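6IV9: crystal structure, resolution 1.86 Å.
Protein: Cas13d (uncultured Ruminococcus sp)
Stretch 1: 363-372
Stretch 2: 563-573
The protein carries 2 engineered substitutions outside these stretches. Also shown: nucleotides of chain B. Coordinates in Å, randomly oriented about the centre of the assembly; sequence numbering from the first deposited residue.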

# COMPACT_ATOMS: atom_id res chain seq x y z
N PHE A 363 7.37 21.08 -7.81
CA PHE A 363 6.88 20.03 -8.72
C PHE A 363 7.61 18.71 -8.45
O PHE A 363 6.98 17.70 -8.56
CB PHE A 363 7.09 20.51 -10.15
CG PHE A 363 6.72 19.54 -11.24
CD1 PHE A 363 5.42 19.40 -11.65
CD2 PHE A 363 7.69 18.78 -11.86
CE1 PHE A 363 5.09 18.52 -12.66
CE2 PHE A 363 7.36 17.90 -12.86
CZ PHE A 363 6.06 17.77 -13.25
N ILE A 364 8.91 18.75 -8.23
CA ILE A 364 9.68 17.50 -7.95
C ILE A 364 9.48 16.95 -6.53
O ILE A 364 9.16 15.79 -6.41
CB ILE A 364 11.17 17.73 -8.24
CG1 ILE A 364 11.40 18.06 -9.72
CG2 ILE A 364 12.00 16.54 -7.81
CD1 ILE A 364 11.10 16.93 -10.65
N VAL A 365 9.67 17.78 -5.52
CA VAL A 365 9.70 17.32 -4.11
C VAL A 365 8.35 17.40 -3.40
O VAL A 365 8.05 16.49 -2.65
CB VAL A 365 10.78 18.10 -3.33
CG1 VAL A 365 10.86 17.68 -1.89
CG2 VAL A 365 12.13 17.99 -4.00
N LEU A 366 7.66 18.53 -3.52
CA LEU A 366 6.35 18.72 -2.86
C LEU A 366 5.22 18.10 -3.69
O LEU A 366 4.24 17.70 -3.10
CB LEU A 366 6.12 20.21 -2.62
CG LEU A 366 7.08 20.88 -1.64
CD1 LEU A 366 7.18 20.12 -0.35
CD2 LEU A 366 8.45 21.01 -2.24
N LYS A 367 5.39 18.08 -5.01
CA LYS A 367 4.38 17.52 -5.93
C LYS A 367 3.01 18.14 -5.65
O LYS A 367 2.04 17.42 -5.53
CB LYS A 367 4.42 15.99 -5.94
CG LYS A 367 5.73 15.39 -6.42
CD LYS A 367 5.58 14.06 -7.07
CE LYS A 367 6.88 13.32 -7.20
NZ LYS A 367 7.90 14.10 -7.92
N SER A 368 2.96 19.47 -5.67
CA SER A 368 1.72 20.28 -5.49
C SER A 368 0.74 20.00 -6.62
O SER A 368 -0.44 20.12 -6.41
CB SER A 368 2.00 21.73 -5.36
OG SER A 368 2.56 22.01 -4.11
N GLN A 369 1.23 19.51 -7.75
CA GLN A 369 0.39 19.15 -8.92
C GLN A 369 -0.51 17.96 -8.57
O GLN A 369 -1.47 17.72 -9.28
CB GLN A 369 1.23 18.87 -10.16
CG GLN A 369 2.00 17.57 -10.11
CD GLN A 369 3.35 17.76 -9.46
OE1 GLN A 369 3.62 18.77 -8.84
NE2 GLN A 369 4.20 16.76 -9.58
N LYS A 370 -0.17 17.24 -7.50
CA LYS A 370 -0.93 16.05 -7.07
C LYS A 370 -1.93 16.41 -5.97
O LYS A 370 -2.50 15.51 -5.38
CB LYS A 370 0.03 14.94 -6.66
CG LYS A 370 0.66 14.21 -7.84
CD LYS A 370 1.70 13.25 -7.41
CE LYS A 370 2.18 12.40 -8.56
NZ LYS A 370 2.86 11.19 -8.09
N ASN A 371 -2.04 17.70 -5.67
CA ASN A 371 -3.00 18.22 -4.68
C ASN A 371 -3.94 19.27 -5.31
O ASN A 371 -4.36 20.15 -4.59
CB ASN A 371 -2.31 18.67 -3.40
CG ASN A 371 -3.31 18.79 -2.27
OD1 ASN A 371 -4.31 18.10 -2.27
ND2 ASN A 371 -3.08 19.72 -1.37
N LEU A 372 -4.17 19.20 -6.62
CA LEU A 372 -5.01 20.13 -7.40
C LEU A 372 -6.51 19.76 -7.38
O LEU A 372 -7.30 20.64 -7.59
CB LEU A 372 -4.51 20.08 -8.84
CG LEU A 372 -3.67 21.23 -9.35
CD1 LEU A 372 -2.99 21.99 -8.25
CD2 LEU A 372 -2.68 20.75 -10.39
N LEU A 563 3.62 13.44 5.45
CA LEU A 563 3.46 12.09 4.86
C LEU A 563 3.38 12.23 3.33
O LEU A 563 3.85 11.37 2.65
CB LEU A 563 2.22 11.46 5.46
CG LEU A 563 2.45 10.35 6.48
CD1 LEU A 563 3.79 10.37 7.14
CD2 LEU A 563 1.33 10.21 7.46
N PHE A 564 2.77 13.30 2.85
CA PHE A 564 2.67 13.50 1.38
C PHE A 564 4.09 13.63 0.81
O PHE A 564 4.39 13.07 -0.21
CB PHE A 564 1.80 14.71 1.11
CG PHE A 564 1.35 14.89 -0.32
CD1 PHE A 564 0.23 14.24 -0.79
CD2 PHE A 564 2.02 15.74 -1.17
CE1 PHE A 564 -0.20 14.43 -2.09
CE2 PHE A 564 1.60 15.92 -2.47
CZ PHE A 564 0.49 15.27 -2.93
N ILE A 565 4.94 14.38 1.51
CA ILE A 565 6.36 14.56 1.10
C ILE A 565 7.10 13.22 1.22
O ILE A 565 7.84 12.90 0.34
CB ILE A 565 7.02 15.68 1.91
CG1 ILE A 565 6.40 17.03 1.56
CG2 ILE A 565 8.52 15.69 1.69
CD1 ILE A 565 6.55 18.05 2.63
N VAL A 566 6.83 12.46 2.26
CA VAL A 566 7.49 11.14 2.45
C VAL A 566 7.15 10.25 1.25
O VAL A 566 8.03 9.66 0.72
CB VAL A 566 7.05 10.49 3.77
CG1 VAL A 566 7.36 9.02 3.81
CG2 VAL A 566 7.67 11.20 4.94
N LYS A 567 5.90 10.27 0.81
CA LYS A 567 5.51 9.45 -0.36
C LYS A 567 6.33 9.90 -1.57
O LYS A 567 6.82 9.05 -2.28
CB LYS A 567 4.02 9.64 -0.63
CG LYS A 567 3.48 9.09 -1.93
CD LYS A 567 1.99 9.23 -2.07
CE LYS A 567 1.47 8.74 -3.40
NZ LYS A 567 1.95 9.56 -4.53
N ASN A 568 6.50 11.20 -1.76
CA ASN A 568 7.25 11.70 -2.93
C ASN A 568 8.72 11.25 -2.88
O ASN A 568 9.21 10.74 -3.84
CB ASN A 568 7.18 13.23 -3.03
CG ASN A 568 5.77 13.77 -3.16
OD1 ASN A 568 4.90 13.12 -3.69
ND2 ASN A 568 5.54 14.97 -2.68
N ILE A 569 9.40 11.49 -1.77
CA ILE A 569 10.84 11.13 -1.65
C ILE A 569 11.06 9.62 -1.56
O ILE A 569 12.05 9.17 -2.05
CB ILE A 569 11.55 11.94 -0.56
CG1 ILE A 569 11.11 11.52 0.84
CG2 ILE A 569 11.35 13.42 -0.81
CD1 ILE A 569 11.82 12.24 1.93
N ALA A 570 10.17 8.90 -0.89
CA ALA A 570 10.31 7.43 -0.78
C ALA A 570 10.15 6.77 -2.16
O ALA A 570 10.67 5.70 -2.34
CB ALA A 570 9.35 6.86 0.22
N SER A 571 9.37 7.38 -3.04
CA SER A 571 9.06 6.85 -4.39
C SER A 571 10.23 7.04 -5.34
O SER A 571 10.20 6.48 -6.41
CB SER A 571 7.79 7.46 -4.92
OG SER A 571 6.69 7.09 -4.12
N MET A 572 11.19 7.87 -4.97
CA MET A 572 12.35 8.14 -5.85
C MET A 572 13.31 6.96 -5.84
O MET A 572 13.44 6.30 -4.85
CB MET A 572 13.08 9.41 -5.41
CG MET A 572 12.27 10.64 -5.67
SD MET A 572 13.01 12.12 -5.03
CE MET A 572 11.78 13.34 -5.46
N ARG A 573 13.97 6.77 -6.97
CA ARG A 573 14.95 5.69 -7.17
C ARG A 573 16.12 5.87 -6.21
O ARG A 573 16.60 6.97 -6.08
CB ARG A 573 15.48 5.85 -8.59
CG ARG A 573 16.22 4.64 -9.14
CD ARG A 573 16.52 4.92 -10.60
NE ARG A 573 17.38 3.88 -11.11
CZ ARG A 573 17.39 3.45 -12.36
NH1 ARG A 573 18.16 2.43 -12.71
NH2 ARG A 573 16.63 4.04 -13.26
P A B 42 7.01 8.56 -12.01
OP1 A B 42 6.23 9.66 -11.40
OP2 A B 42 7.45 8.56 -13.43
O5' A B 42 8.41 8.44 -11.27
C5' A B 42 8.43 8.32 -9.87
C4' A B 42 9.86 8.15 -9.49
O4' A B 42 10.22 6.80 -9.87
C3' A B 42 10.84 9.07 -10.22
O3' A B 42 11.16 10.19 -9.37
C2' A B 42 12.09 8.20 -10.35
O2' A B 42 13.06 8.19 -9.33
C1' A B 42 11.54 6.78 -10.30
N9 A B 42 11.59 6.20 -11.63
C8 A B 42 11.09 6.68 -12.82
N7 A B 42 11.39 5.94 -13.85
C5 A B 42 12.15 4.92 -13.31
C6 A B 42 12.76 3.79 -13.88
N6 A B 42 12.70 3.51 -15.19
N1 A B 42 13.42 2.94 -13.06
C2 A B 42 13.47 3.22 -11.75
N3 A B 42 12.93 4.25 -11.09
C4 A B 42 12.29 5.07 -11.94
P U B 43 10.51 11.60 -9.56
OP1 U B 43 9.51 11.82 -8.46
OP2 U B 43 10.10 11.81 -10.95
O5' U B 43 11.70 12.58 -9.17
C5' U B 43 12.93 12.58 -9.90
C4' U B 43 13.69 13.86 -9.61
O4' U B 43 14.10 13.77 -8.23
C3' U B 43 15.01 14.03 -10.39
O3' U B 43 14.67 14.71 -11.59
C2' U B 43 15.85 14.86 -9.41
O2' U B 43 15.31 16.17 -9.45
C1' U B 43 15.43 14.26 -8.06
N1 U B 43 16.29 13.15 -7.62
C2 U B 43 17.58 13.45 -7.23
O2 U B 43 18.01 14.58 -7.19
N3 U B 43 18.33 12.37 -6.87
C4 U B 43 17.95 11.05 -6.86
O4 U B 43 18.76 10.19 -6.50
C5 U B 43 16.61 10.82 -7.27
C6 U B 43 15.84 11.85 -7.63
P C B 33 -4.76 12.56 -8.90
OP1 C B 33 -3.73 13.25 -9.71
OP2 C B 33 -5.59 11.45 -9.42
O5' C B 33 -4.05 11.98 -7.59
C5' C B 33 -3.17 12.79 -6.80
C4' C B 33 -2.79 12.10 -5.54
O4' C B 33 -3.94 12.04 -4.66
C3' C B 33 -2.36 10.65 -5.66
O3' C B 33 -1.01 10.55 -6.05
C2' C B 33 -2.58 10.16 -4.25
O2' C B 33 -1.60 10.64 -3.34
C1' C B 33 -3.91 10.82 -3.93
N1 C B 33 -5.07 9.98 -4.30
C2 C B 33 -5.44 8.98 -3.40
O2 C B 33 -4.76 8.81 -2.38
N3 C B 33 -6.51 8.20 -3.69
C4 C B 33 -7.16 8.36 -4.85
N4 C B 33 -8.23 7.60 -5.07
C5 C B 33 -6.82 9.39 -5.76
C6 C B 33 -5.79 10.18 -5.44
O HOH W 1 4.35 11.02 -5.39

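A helix end is docked against the side of a second helix by one buried asparagine, with apolar side chains, a phenylalanine and a water-bridged lysine pair filling in around it. Asn568 points toward the first stretch, and its ND2 donates to Val365 O at 2.9 Å and, weakly, to Leu366 O at 3.1 Å. These are the carbonyls of the two residues just before Lys367, which leaves helical geometry with positive phi, and a short amide suits a buried place where backbone oxygens need a donor.

Apolar contacts sit beside this polar centre: Leu366 CD1 meets Ile565 CD1 at 3.7 Å, although the leucine starts out pointing away, and Ile364 CG2 lies 4.0 Å from Met572 CE, the end of an unbranched chain with chi2 and chi3 both t. Phe564, with chi1 t, presents its ring edge to Leu366 O (CE2 to O, 3.2 Å) and to Lys370 CB (CZ to CB, 3.8 Å).

The lysines answer to RNA and water. Lys367 NZ donates to Ile364 O at 2.6 Å and to OP1 of U43 of chain B at 2.8 Å, tying the helix end to the phosphate. Lys370 NZ and Lys567 NZ approach to 4.0 Å despite like charge; one water accepts from both and donates to Asn568 OD1 at 2.8 Å, so both ends of the amide are used.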